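Local coordinates for protein leucine aminopeptidase 2 (Saccharomyces cerevisiae, PDB 2XPZ) that is a zinc-dependent aminopeptidase that preferentially cleaves di- and tripeptides and also shows low epoxide hydrolase activity in vitro, at residues D159-K164 with P203-G208; I299-A304 with W326-E331; C315-F320 with D383-V388; F320-G325 with K424-F429. All blocks are in the same frame, centred on the assembly; numbering follows the deposited sequence.

Overall arrangement
From the N terminus, interaction 1 comes first: D159-K164 with P203-G208 closes a loop that holds strands 165-172 and 193-199, and it ends before the other three begin. Interactions 2, 3 and 4 all cross one another along the chain. Interaction 2 sets the short helix 299-304 against helix 321-339 beside the zinc ion. Interaction 3 ties the loop ahead of helix 321-339 to the start of helix 387-403, and interaction 4, sharing Phe320 with it, ties the first turn of helix 321-339 to strand 425-426 and helix 428-438. Pro161 and Tyr205 meet Trp317, joining interaction 1 to this catalytic part.

Interaction 1 (D159-K164 with P203-G208); sequences DTPSVK and PAYLIG
Lys164 and Pro203 lie side by side and point the same way, the lysine's CG and CD running along the proline ring with Lys164 CD 3.5 Å from Pro203 CD. Beyond CD the chain bends at chi3 (-88°) and leaves the ring, and its NZ is hydrogen-bonded outside the pair, to Lys424 O and Thr313 OG1. Pro203 CB lies 4.1 Å from Pro161 CA. Pro161 in turn reaches Tyr205, its CB approaching Tyr205 CE2 obliquely at 4.1 Å.

Backbone atoms join in. Val163 O receives a CA-H...O contact from Pro203 CA at 3.5 Å, and a water 2.7 Å from Val163 O, to which it probably donates, links the two segments by accepting from Ala204 N (3.3 Å). The carbonyl sits at the end of a type I turn, Thr160 to Val163, inside which Thr160 OG1 accepts from Ser162 N.

With CG between the backbone N and the carbonyl carbon, chi1 82° turns the Tyr205 ring to Pro161, and the hydroxyl is hydrogen-bonded to Asn323 ND2. The ring meets Trp317 edge-to-face and comes close to the substrate-binding residues Glu147 and Glu277. This is a junction of an ST turn with a one-turn 3-10 segment, bordering the substrate site of an M1 aminopeptidase.

Interaction 2 (I299-A304 with W326-E331); sequences IAHELA and WTVYLE. With ZN (zinc ion), chain C.
Thr327 is the first residue of W326-E331 to meet I299-A304, laying its CG2 over one face of the His301 ring in a CH-pi contact, 3.5 Å from the ring centroid. The same methyl also packs on Ala304 CB at 3.9 Å, while OG1 turns to Ser308 OG and Asn323 O. Next along, Val328 places CG2 at the edge of the imidazole, 3.9 Å from His301 CE1.

The ring so flanked belongs to the HExxH zinc motif of the M1 peptidases: His301 NE2 binds the zinc ion at 2.1 Å, with His305 and Glu324 as the other protein ligands, and Glu302 of the same helix is the proton acceptor. The short segments of the two helices pass 8.4 Å apart at 125°, with Ala300 and Ala304 facing the second helix and His301 at the flank of the crossing.

Leu330 adds an apolar touch, CB against Ala304 CB at 4.4 Å. Glu331 then reaches over with an extended chain to accept from His301 ND1 at OE1, 2.6 Å away. The bond lies near the imidazole plane but meets OE1 from above the carboxylate plane, the two planes being 72° apart. With an alanine here, His301 ND1 would probably be left without its carboxylate mate and the imidazole less firmly fixed in rotation. Closer to the backbone, Glu331 CG brushes Ala300 CB at 4.4 Å.

Interaction 3 (C315-F320 with D383-V388); sequences CSWNHF and DAFSTV
Trp317 and Ala384 are the nearest CA pair of the two segments, 6.8 Å apart. Here C315-F320 folds into a type I turn from Ser316 to His319, closed by His319 N donating to Ser316 O. Across the contact, D383-V388 leaves a 3-10 turn and enters helix 387-403, with Ser386 at the N-cap. Ala384 puts its methyl against the turn, CB lying 3.6 Å from Trp317 O.

Beyond this the contact is aromatic. Phe320 and Phe385 make a face-to-face stack, with centroids 4.0 Å apart and planes only 14° from parallel. The overlap is uneven: Phe320 CE2 sits over the middle of the Phe385 ring, whereas Phe385 CZ lies toward the rim of Phe320. The nearest atoms are Phe320 CZ and Phe385 CE1, at 3.5 Å. Phe320 reaches this position with CG anti to its backbone N (chi1 -175°), which carries the ring out to Phe385.

Trp317 adds the third ring. Its CE3 comes to the edge of Phe385, 3.8 Å from Phe385 CZ, and the six-membered ring is inclined to the phenyl at 56°. Phe320 touches Glu324, and Phe385 comes close to Glu147. The three rings form an aromatic cluster beside the zinc ligand Glu324 and the substrate-binding residue Glu147 of this M1 aminopeptidase.

Interaction 4 (F320-G325 with K424-F429); sequences FWLNEG and KSLDTF. With ZN (zinc ion), chain C.
Trp321 donates the polar link to Thr428: its indole NE1 gives a hydrogen bond to Thr428 OG1, 3.0 Å away, with an angle of 156° at the hydrogen. The hydroxyl lies almost in the indole plane, only 4° out of it, so it meets the ring at its N-H edge. With CG between the backbone N and the carbonyl carbon (chi1 82°), the indole swings out toward helix 428-438. Thr428 OG1 is also bonded to His319 ND1, so this single oxygen joins the indole to the turn ahead of helix 321-339. A phenylalanine in place of Trp321 has no N-H to give, and Thr428 OG1 would probably be left with His319 as its remaining partner of the two.

The apolar part belongs to Leu322, whose end lies against the backbone at Asp427 and Thr428; its close approach to Leu426 is doubtful in detail. Its CG packs within the helix over a face of the Trp321 indole.

Metal binding occupies another side of the helical turn, where Glu324 OE2 holds the zinc ion at 2.1 Å, with a longer bond from Glu324 OE1 at 2.7 Å, beside His301 and His305.

Trp321 also touches Leu396 of helix 387-403 and meets Phe431 edge-to-face. Strand 425-426 runs parallel to strand 313-314, and Asp427 caps helix 428-438 through Gln430 N.

Interaction 1 (D159-K164 with P203-G208)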
loop_
_atom_site.group_PDB
_atom_site.type_symbol
_atom_site.label_atom_id
_atom_site.label_comp_id
_atom_site.label_asym_id
_atom_site.label_seq_id
_atom_site.Cartn_x
_atom_site.Cartn_y
_atom_site.Cartn_z
ATOM N N ASP A 159 19.671 4.653 1.139
ATOM C CA ASP A 159 18.370 4.062 0.885
ATOM C C ASP A 159 17.880 3.287 2.099
ATOM O O ASP A 159 17.840 2.060 2.094
ATOM C CB ASP A 159 18.443 3.157 -0.343
ATOM C CG ASP A 159 17.091 2.726 -0.815
ATOM O OD1 ASP A 159 16.092 3.178 -0.225
ATOM O OD2 ASP A 159 17.032 1.936 -1.776
ATOM N N THR A 160 17.516 4.019 3.141
ATOM C CA THR A 160 17.071 3.424 4.382
ATOM C C THR A 160 16.053 4.341 5.030
ATOM O O THR A 160 16.224 5.553 5.017
ATOM C CB THR A 160 18.212 3.271 5.362
ATOM O OG1 THR A 160 17.672 2.949 6.645
ATOM C CG2 THR A 160 18.999 4.569 5.486
ATOM N N PRO A 161 14.993 3.769 5.621
ATOM C CA PRO A 161 13.936 4.562 6.260
ATOM C C PRO A 161 14.430 5.369 7.476
ATOM O O PRO A 161 13.687 6.200 7.992
ATOM C CB PRO A 161 12.912 3.506 6.698
ATOM C CG PRO A 161 13.281 2.267 5.958
ATOM C CD PRO A 161 14.739 2.324 5.714
ATOM N N SER A 162 15.657 5.134 7.928
ATOM C CA SER A 162 16.181 5.860 9.088
ATOM C C SER A 162 16.820 7.181 8.690
ATOM O O SER A 162 17.105 8.022 9.540
ATOM C CB SER A 162 17.176 5.000 9.872
ATOM O OG SER A 162 17.869 4.129 9.008
ATOM N N VAL A 163 17.049 7.348 7.392
ATOM C CA VAL A 163 17.536 8.609 6.849
ATOM C C VAL A 163 16.383 9.367 6.206
ATOM O O VAL A 163 15.837 8.944 5.187
ATOM C CB VAL A 163 18.613 8.398 5.780
ATOM C CG1 VAL A 163 18.952 9.713 5.123
ATOM C CG2 VAL A 163 19.857 7.776 6.380
ATOM N N LYS A 164 16.007 10.485 6.809
ATOM C CA LYS A 164 14.966 11.321 6.244
ATOM C C LYS A 164 15.540 12.701 5.938
ATOM O O LYS A 164 16.280 13.247 6.746
ATOM C CB LYS A 164 13.783 11.402 7.205
ATOM C CG LYS A 164 13.055 10.071 7.378
ATOM C CD LYS A 164 11.637 10.259 7.884
ATOM C CE LYS A 164 11.583 10.300 9.389
ATOM N NZ LYS A 164 10.180 10.262 9.858
ATOM N N PRO A 203 11.874 9.909 3.919
ATOM C CA PRO A 203 12.790 8.863 3.466
ATOM C C PRO A 203 12.678 8.740 1.966
ATOM O O PRO A 203 11.675 9.173 1.399
ATOM C CB PRO A 203 12.241 7.609 4.124
ATOM C CG PRO A 203 10.813 7.918 4.410
ATOM C CD PRO A 203 10.701 9.375 4.627
ATOM N N ALA A 204 13.686 8.160 1.328
ATOM C CA ALA A 204 13.719 8.095 -0.125
ATOM C C ALA A 204 12.692 7.130 -0.725
ATOM O O ALA A 204 12.290 7.298 -1.864
ATOM C CB ALA A 204 15.116 7.759 -0.607
ATOM N N TYR A 205 12.273 6.118 0.025
ATOM C CA TYR A 205 11.260 5.192 -0.482
ATOM C C TYR A 205 9.914 5.898 -0.636
ATOM O O TYR A 205 9.023 5.397 -1.322
ATOM C CB TYR A 205 11.121 3.923 0.391
ATOM C CG TYR A 205 10.255 4.085 1.628
ATOM C CD1 TYR A 205 8.871 3.949 1.569
ATOM C CD2 TYR A 205 10.824 4.377 2.856
ATOM C CE1 TYR A 205 8.096 4.106 2.703
ATOM C CE2 TYR A 205 10.053 4.527 3.982
ATOM C CZ TYR A 205 8.708 4.389 3.899
ATOM O OH TYR A 205 7.988 4.565 5.031
ATOM N N LEU A 206 9.765 7.063 -0.001
ATOM C CA LEU A 206 8.527 7.827 -0.129
ATOM C C LEU A 206 8.580 8.780 -1.308
ATOM O O LEU A 206 7.568 9.345 -1.688
ATOM C CB LEU A 206 8.209 8.597 1.152
ATOM C CG LEU A 206 7.635 7.793 2.314
ATOM C CD1 LEU A 206 7.279 8.734 3.434
ATOM C CD2 LEU A 206 6.416 7.007 1.852
ATOM N N ILE A 207 9.769 8.973 -1.867
ATOM C CA ILE A 207 9.931 9.767 -3.078
ATOM C C ILE A 207 9.065 9.164 -4.171
ATOM O O ILE A 207 9.126 7.975 -4.456
ATOM C CB ILE A 207 11.421 9.851 -3.522
ATOM C CG1 ILE A 207 12.178 10.821 -2.635
ATOM C CG2 ILE A 207 11.547 10.348 -4.951
ATOM C CD1 ILE A 207 11.793 12.241 -2.895
ATOM N N GLY A 208 8.224 9.981 -4.773
ATOM C CA GLY A 208 7.329 9.465 -5.780
ATOM C C GLY A 208 7.265 10.432 -6.925
ATOM O O GLY A 208 7.119 11.626 -6.723
HETATM O O HOH W 1 16.600 7.916 2.845
#

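Interaction 2 (I299-A304 with W326-E331)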
loop_
_atom_site.group_PDB
_atom_site.type_symbol
_atom_site.label_atom_id
_atom_site.label_comp_id
_atom_site.label_asym_id
_atom_site.label_seq_id
_atom_site.Cartn_x
_atom_site.Cartn_y
_atom_site.Cartn_z
ATOM N N ILE A 299 -9.007 5.354 0.953
ATOM C CA ILE A 299 -8.260 6.620 1.029
ATOM C C ILE A 299 -7.773 6.931 2.453
ATOM O O ILE A 299 -6.758 7.605 2.642
ATOM C CB ILE A 299 -9.094 7.822 0.472
ATOM C CG1 ILE A 299 -9.128 7.787 -1.052
ATOM C CG2 ILE A 299 -8.526 9.163 0.925
ATOM C CD1 ILE A 299 -7.763 7.583 -1.696
ATOM N N ALA A 300 -8.504 6.424 3.444
ATOM C CA ALA A 300 -8.185 6.640 4.855
ATOM C C ALA A 300 -6.837 6.039 5.225
ATOM O O ALA A 300 -6.163 6.508 6.137
ATOM C CB ALA A 300 -9.285 6.066 5.740
ATOM N N HIS A 301 -6.451 4.997 4.505
ATOM C CA HIS A 301 -5.205 4.298 4.773
ATOM C C HIS A 301 -3.969 5.095 4.359
ATOM O O HIS A 301 -3.058 5.292 5.145
ATOM C CB HIS A 301 -5.206 2.966 4.045
ATOM C CG HIS A 301 -3.990 2.145 4.318
ATOM N ND1 HIS A 301 -3.896 1.298 5.395
ATOM C CD2 HIS A 301 -2.808 2.069 3.665
ATOM C CE1 HIS A 301 -2.708 0.715 5.387
ATOM N NE2 HIS A 301 -2.031 1.169 4.354
ATOM N N GLU A 302 -3.952 5.529 3.104
ATOM C CA GLU A 302 -2.905 6.370 2.569
ATOM C C GLU A 302 -2.849 7.670 3.331
ATOM O O GLU A 302 -1.781 8.171 3.635
ATOM C CB GLU A 302 -3.167 6.643 1.094
ATOM C CG GLU A 302 -2.401 5.713 0.166
ATOM C CD GLU A 302 -3.009 4.335 0.090
ATOM O OE1 GLU A 302 -4.250 4.246 0.195
ATOM O OE2 GLU A 302 -2.261 3.345 -0.086
ATOM N N LEU A 303 -4.009 8.225 3.627
ATOM C CA LEU A 303 -4.079 9.451 4.388
ATOM C C LEU A 303 -3.454 9.228 5.755
ATOM O O LEU A 303 -2.687 10.051 6.266
ATOM C CB LEU A 303 -5.529 9.862 4.555
ATOM C CG LEU A 303 -5.712 11.057 5.468
ATOM C CD1 LEU A 303 -5.247 12.297 4.748
ATOM C CD2 LEU A 303 -7.159 11.158 5.873
ATOM N N ALA A 304 -3.789 8.096 6.354
ATOM C CA ALA A 304 -3.306 7.778 7.688
ATOM C C ALA A 304 -1.784 7.770 7.716
ATOM O O ALA A 304 -1.173 8.118 8.719
ATOM C CB ALA A 304 -3.861 6.439 8.135
ATOM N N TRP A 326 0.388 0.458 12.581
ATOM C CA TRP A 326 -0.131 1.711 13.126
ATOM C C TRP A 326 -1.079 2.356 12.138
ATOM O O TRP A 326 -1.979 3.097 12.512
ATOM C CB TRP A 326 1.009 2.683 13.416
ATOM C CG TRP A 326 1.359 2.899 14.864
ATOM C CD1 TRP A 326 2.569 2.662 15.457
ATOM C CD2 TRP A 326 0.520 3.438 15.887
ATOM N NE1 TRP A 326 2.528 3.009 16.783
ATOM C CE2 TRP A 326 1.273 3.490 17.075
ATOM C CE3 TRP A 326 -0.808 3.875 15.923
ATOM C CZ2 TRP A 326 0.755 3.952 18.277
ATOM C CZ3 TRP A 326 -1.325 4.335 17.117
ATOM C CH2 TRP A 326 -0.549 4.371 18.276
ATOM N N THR A 327 -0.871 2.076 10.862
ATOM C CA THR A 327 -1.637 2.731 9.823
ATOM C C THR A 327 -2.977 2.058 9.637
ATOM O O THR A 327 -3.993 2.717 9.445
ATOM C CB THR A 327 -0.897 2.722 8.489
ATOM O OG1 THR A 327 0.202 3.631 8.549
ATOM C CG2 THR A 327 -1.818 3.163 7.400
ATOM N N VAL A 328 -2.984 0.738 9.684
ATOM C CA VAL A 328 -4.244 0.018 9.664
ATOM C C VAL A 328 -5.078 0.402 10.888
ATOM O O VAL A 328 -6.280 0.625 10.769
ATOM C CB VAL A 328 -4.025 -1.492 9.605
ATOM C CG1 VAL A 328 -5.287 -2.198 9.973
ATOM C CG2 VAL A 328 -3.568 -1.901 8.214
ATOM N N TYR A 329 -4.435 0.503 12.056
ATOM C CA TYR A 329 -5.125 0.920 13.281
ATOM C C TYR A 329 -5.773 2.283 13.119
ATOM O O TYR A 329 -6.991 2.433 13.253
ATOM C CB TYR A 329 -4.187 0.966 14.497
ATOM C CG TYR A 329 -4.872 1.520 15.739
ATOM C CD1 TYR A 329 -5.680 0.713 16.529
ATOM C CD2 TYR A 329 -4.738 2.851 16.100
ATOM C CE1 TYR A 329 -6.313 1.211 17.645
ATOM C CE2 TYR A 329 -5.376 3.357 17.217
ATOM C CZ TYR A 329 -6.163 2.528 17.982
ATOM O OH TYR A 329 -6.809 3.007 19.092
ATOM N N LEU A 330 -4.941 3.282 12.852
ATOM C CA LEU A 330 -5.419 4.634 12.652
ATOM C C LEU A 330 -6.453 4.691 11.516
ATOM O O LEU A 330 -7.419 5.445 11.593
ATOM C CB LEU A 330 -4.234 5.552 12.382
ATOM C CG LEU A 330 -3.154 5.592 13.458
ATOM C CD1 LEU A 330 -1.961 6.355 12.951
ATOM C CD2 LEU A 330 -3.683 6.228 14.714
ATOM N N GLU A 331 -6.247 3.875 10.479
ATOM C CA GLU A 331 -7.168 3.786 9.341
ATOM C C GLU A 331 -8.536 3.318 9.785
ATOM O O GLU A 331 -9.550 3.909 9.438
ATOM C CB GLU A 331 -6.630 2.822 8.286
ATOM C CG GLU A 331 -7.666 2.321 7.293
ATOM C CD GLU A 331 -7.138 1.183 6.432
ATOM O OE1 GLU A 331 -6.020 0.706 6.703
ATOM O OE2 GLU A 331 -7.837 0.757 5.489
HETATM ZN ZN ZN C . 0.024 1.245 3.734
#

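Interaction 3 (C315-F320 with D383-V388)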
loop_
_atom_site.group_PDB
_atom_site.type_symbol
_atom_site.label_atom_id
_atom_site.label_comp_id
_atom_site.label_asym_id
_atom_site.label_seq_id
_atom_site.Cartn_x
_atom_site.Cartn_y
_atom_site.Cartn_z
ATOM N N CYS A 315 12.451 2.492 11.193
ATOM C CA CYS A 315 13.857 2.715 10.869
ATOM C C CYS A 315 14.413 1.629 9.957
ATOM O O CYS A 315 15.445 1.806 9.319
ATOM C CB CYS A 315 14.696 2.782 12.150
ATOM S SG CYS A 315 14.601 1.274 13.175
ATOM N N SER A 316 13.746 0.485 9.926
ATOM C CA SER A 316 14.194 -0.602 9.073
ATOM C C SER A 316 13.041 -1.479 8.669
ATOM O O SER A 316 11.941 -1.359 9.188
ATOM C CB SER A 316 15.288 -1.441 9.745
ATOM O OG SER A 316 14.902 -1.890 11.035
ATOM N N TRP A 317 13.301 -2.358 7.719
ATOM C CA TRP A 317 12.273 -3.259 7.275
ATOM C C TRP A 317 12.203 -4.460 8.195
ATOM O O TRP A 317 11.475 -5.410 7.932
ATOM C CB TRP A 317 12.508 -3.631 5.826
ATOM C CG TRP A 317 12.706 -2.401 4.996
ATOM C CD1 TRP A 317 13.834 -2.043 4.325
ATOM C CD2 TRP A 317 11.756 -1.341 4.782
ATOM N NE1 TRP A 317 13.645 -0.840 3.693
ATOM C CE2 TRP A 317 12.384 -0.390 3.959
ATOM C CE3 TRP A 317 10.446 -1.111 5.205
ATOM C CZ2 TRP A 317 11.731 0.774 3.541
ATOM C CZ3 TRP A 317 9.813 0.042 4.797
ATOM C CH2 TRP A 317 10.456 0.970 3.972
ATOM N N ASN A 318 12.947 -4.400 9.294
ATOM C CA ASN A 318 12.753 -5.342 10.389
ATOM C C ASN A 318 11.638 -4.859 11.294
ATOM O O ASN A 318 11.102 -5.622 12.098
ATOM C CB ASN A 318 14.012 -5.478 11.245
ATOM C CG ASN A 318 15.041 -6.410 10.647
ATOM O OD1 ASN A 318 14.817 -7.038 9.611
ATOM N ND2 ASN A 318 16.189 -6.502 11.305
ATOM N N HIS A 319 11.307 -3.579 11.190
ATOM C CA HIS A 319 10.346 -2.990 12.114
ATOM C C HIS A 319 9.220 -2.332 11.358
ATOM O O HIS A 319 8.643 -1.341 11.792
ATOM C CB HIS A 319 11.043 -2.020 13.067
ATOM C CG HIS A 319 12.028 -2.689 13.971
ATOM N ND1 HIS A 319 11.765 -2.942 15.305
ATOM C CD2 HIS A 319 13.255 -3.195 13.734
ATOM C CE1 HIS A 319 12.798 -3.551 15.844
ATOM N NE2 HIS A 319 13.721 -3.721 14.915
ATOM N N PHE A 320 8.903 -2.943 10.227
ATOM C CA PHE A 320 7.932 -2.431 9.293
ATOM C C PHE A 320 6.524 -2.357 9.877
ATOM O O PHE A 320 5.699 -1.579 9.400
ATOM C CB PHE A 320 7.949 -3.303 8.044
ATOM C CG PHE A 320 7.072 -2.807 6.952
ATOM C CD1 PHE A 320 7.141 -1.493 6.542
ATOM C CD2 PHE A 320 6.192 -3.661 6.318
ATOM C CE1 PHE A 320 6.341 -1.038 5.534
ATOM C CE2 PHE A 320 5.393 -3.207 5.306
ATOM C CZ PHE A 320 5.467 -1.898 4.912
ATOM N N ASP A 383 10.397 -9.834 1.374
ATOM C CA ASP A 383 9.851 -10.974 2.109
ATOM C C ASP A 383 9.192 -10.529 3.398
ATOM O O ASP A 383 8.344 -11.225 3.948
ATOM C CB ASP A 383 10.950 -11.970 2.435
ATOM C CG ASP A 383 11.417 -12.722 1.224
ATOM O OD1 ASP A 383 10.551 -13.189 0.454
ATOM O OD2 ASP A 383 12.646 -12.847 1.050
ATOM N N ALA A 384 9.606 -9.367 3.883
ATOM C CA ALA A 384 9.026 -8.756 5.072
ATOM C C ALA A 384 7.652 -8.132 4.809
ATOM O O ALA A 384 6.960 -7.729 5.740
ATOM C CB ALA A 384 9.972 -7.700 5.627
ATOM N N PHE A 385 7.263 -8.031 3.543
ATOM C CA PHE A 385 5.973 -7.442 3.205
ATOM C C PHE A 385 4.929 -8.537 2.950
ATOM O O PHE A 385 4.903 -9.164 1.887
ATOM C CB PHE A 385 6.089 -6.511 1.988
ATOM C CG PHE A 385 6.844 -5.210 2.253
ATOM C CD1 PHE A 385 6.385 -4.013 1.726
ATOM C CD2 PHE A 385 8.001 -5.186 3.006
ATOM C CE1 PHE A 385 7.056 -2.837 1.948
ATOM C CE2 PHE A 385 8.673 -4.001 3.225
ATOM C CZ PHE A 385 8.195 -2.829 2.693
ATOM N N SER A 386 4.092 -8.774 3.955
ATOM C CA SER A 386 2.941 -9.653 3.836
ATOM C C SER A 386 1.859 -9.039 4.704
ATOM O O SER A 386 1.993 -7.903 5.152
ATOM C CB SER A 386 3.267 -11.061 4.316
ATOM O OG SER A 386 2.989 -11.198 5.694
ATOM N N THR A 387 0.790 -9.777 4.954
ATOM C CA THR A 387 -0.320 -9.202 5.691
ATOM C C THR A 387 -0.003 -9.080 7.170
ATOM O O THR A 387 -0.683 -8.374 7.907
ATOM C CB THR A 387 -1.586 -10.018 5.495
ATOM O OG1 THR A 387 -1.772 -10.256 4.095
ATOM C CG2 THR A 387 -2.781 -9.259 6.030
ATOM N N VAL A 388 1.046 -9.756 7.602
ATOM C CA VAL A 388 1.407 -9.749 9.004
ATOM C C VAL A 388 1.559 -8.341 9.591
ATOM O O VAL A 388 0.853 -7.999 10.538
ATOM C CB VAL A 388 2.667 -10.580 9.257
ATOM C CG1 VAL A 388 2.804 -10.874 10.730
ATOM C CG2 VAL A 388 2.589 -11.866 8.476
#

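Interaction 4 (F320-G325 with K424-F429)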
loop_
_atom_site.group_PDB
_atom_site.type_symbol
_atom_site.label_atom_id
_atom_site.label_comp_id
_atom_site.label_asym_id
_atom_site.label_seq_id
_atom_site.Cartn_x
_atom_site.Cartn_y
_atom_site.Cartn_z
ATOM N N PHE A 320 8.903 -2.943 10.227
ATOM C CA PHE A 320 7.932 -2.431 9.293
ATOM C C PHE A 320 6.524 -2.357 9.877
ATOM O O PHE A 320 5.699 -1.579 9.400
ATOM C CB PHE A 320 7.949 -3.303 8.044
ATOM C CG PHE A 320 7.072 -2.807 6.952
ATOM C CD1 PHE A 320 7.141 -1.493 6.542
ATOM C CD2 PHE A 320 6.192 -3.661 6.318
ATOM C CE1 PHE A 320 6.341 -1.038 5.534
ATOM C CE2 PHE A 320 5.393 -3.207 5.306
ATOM C CZ PHE A 320 5.467 -1.898 4.912
ATOM N N TRP A 321 6.257 -3.151 10.915
ATOM C CA TRP A 321 4.929 -3.212 11.523
ATOM C C TRP A 321 4.510 -1.870 12.124
ATOM O O TRP A 321 3.317 -1.562 12.191
ATOM C CB TRP A 321 4.852 -4.331 12.578
ATOM C CG TRP A 321 5.399 -3.953 13.931
ATOM C CD1 TRP A 321 6.686 -4.111 14.381
ATOM C CD2 TRP A 321 4.667 -3.356 15.011
ATOM N NE1 TRP A 321 6.794 -3.640 15.673
ATOM C CE2 TRP A 321 5.572 -3.174 16.076
ATOM C CE3 TRP A 321 3.336 -2.957 15.176
ATOM C CZ2 TRP A 321 5.178 -2.604 17.286
ATOM C CZ3 TRP A 321 2.953 -2.397 16.378
ATOM C CH2 TRP A 321 3.865 -2.225 17.411
ATOM N N LEU A 322 5.497 -1.084 12.549
ATOM C CA LEU A 322 5.288 0.264 13.084
ATOM C C LEU A 322 4.823 1.248 12.005
ATOM O O LEU A 322 4.235 2.297 12.289
ATOM C CB LEU A 322 6.593 0.777 13.691
ATOM C CG LEU A 322 7.043 0.126 14.993
ATOM C CD1 LEU A 322 8.518 0.362 15.217
ATOM C CD2 LEU A 322 6.213 0.655 16.157
ATOM N N ASN A 323 5.135 0.905 10.766
ATOM C CA ASN A 323 4.694 1.656 9.623
ATOM C C ASN A 323 3.257 1.259 9.384
ATOM O O ASN A 323 2.339 2.033 9.626
ATOM C CB ASN A 323 5.558 1.289 8.410
ATOM C CG ASN A 323 5.537 2.350 7.315
ATOM O OD1 ASN A 323 4.562 3.071 7.150
ATOM N ND2 ASN A 323 6.612 2.425 6.551
ATOM N N GLU A 324 3.079 0.013 8.958
ATOM C CA GLU A 324 1.804 -0.491 8.442
ATOM C C GLU A 324 0.734 -0.888 9.456
ATOM O O GLU A 324 -0.451 -0.708 9.199
ATOM C CB GLU A 324 2.068 -1.653 7.495
ATOM C CG GLU A 324 2.529 -1.183 6.152
ATOM C CD GLU A 324 1.501 -0.284 5.506
ATOM O OE1 GLU A 324 0.403 -0.121 6.084
ATOM O OE2 GLU A 324 1.786 0.252 4.417
ATOM N N GLY A 325 1.151 -1.437 10.589
ATOM C CA GLY A 325 0.226 -1.767 11.649
ATOM C C GLY A 325 -0.418 -0.539 12.246
ATOM O O GLY A 325 -1.627 -0.494 12.419
ATOM N N LYS A 424 11.120 11.638 12.664
ATOM C CA LYS A 424 12.198 10.711 13.023
ATOM C C LYS A 424 11.839 9.266 12.676
ATOM O O LYS A 424 10.727 8.984 12.238
ATOM C CB LYS A 424 12.508 10.797 14.523
ATOM C CG LYS A 424 13.435 11.920 14.948
ATOM C CD LYS A 424 12.878 12.628 16.161
ATOM C CE LYS A 424 13.951 13.398 16.888
ATOM N NZ LYS A 424 13.436 14.679 17.426
ATOM N N SER A 425 12.785 8.354 12.884
ATOM C CA SER A 425 12.529 6.923 12.736
ATOM C C SER A 425 12.693 6.198 14.066
ATOM O O SER A 425 13.352 6.695 14.970
ATOM C CB SER A 425 13.470 6.304 11.706
ATOM O OG SER A 425 13.399 6.993 10.472
ATOM N N LEU A 426 12.096 5.019 14.191
ATOM C CA LEU A 426 12.234 4.246 15.425
ATOM C C LEU A 426 12.089 2.760 15.181
ATOM O O LEU A 426 11.660 2.329 14.112
ATOM C CB LEU A 426 11.222 4.702 16.478
ATOM C CG LEU A 426 9.758 4.621 16.063
ATOM C CD1 LEU A 426 9.257 3.246 16.339
ATOM C CD2 LEU A 426 8.943 5.620 16.831
ATOM N N ASP A 427 12.474 1.977 16.177
ATOM C CA ASP A 427 12.302 0.532 16.117
ATOM C C ASP A 427 11.230 0.070 17.101
ATOM O O ASP A 427 10.684 0.870 17.865
ATOM C CB ASP A 427 13.633 -0.206 16.361
ATOM C CG ASP A 427 14.371 0.287 17.599
ATOM O OD1 ASP A 427 13.714 0.668 18.593
ATOM O OD2 ASP A 427 15.622 0.285 17.575
ATOM N N THR A 428 10.927 -1.223 17.057
ATOM C CA THR A 428 9.996 -1.842 17.991
ATOM C C THR A 428 10.295 -1.447 19.435
ATOM O O THR A 428 9.432 -0.932 20.145
ATOM C CB THR A 428 10.052 -3.376 17.877
ATOM O OG1 THR A 428 9.645 -3.773 16.560
ATOM C CG2 THR A 428 9.146 -4.023 18.915
ATOM N N PHE A 429 11.528 -1.686 19.862
ATOM C CA PHE A 429 11.923 -1.426 21.242
ATOM C C PHE A 429 11.719 0.039 21.649
ATOM O O PHE A 429 11.348 0.319 22.785
ATOM C CB PHE A 429 13.374 -1.869 21.495
ATOM C CG PHE A 429 13.659 -3.290 21.084
ATOM C CD1 PHE A 429 13.661 -4.308 22.016
ATOM C CD2 PHE A 429 13.919 -3.602 19.759
ATOM C CE1 PHE A 429 13.919 -5.607 21.632
ATOM C CE2 PHE A 429 14.175 -4.895 19.373
ATOM C CZ PHE A 429 14.181 -5.899 20.305
HETATM ZN ZN ZN C . 0.024 1.245 3.734
#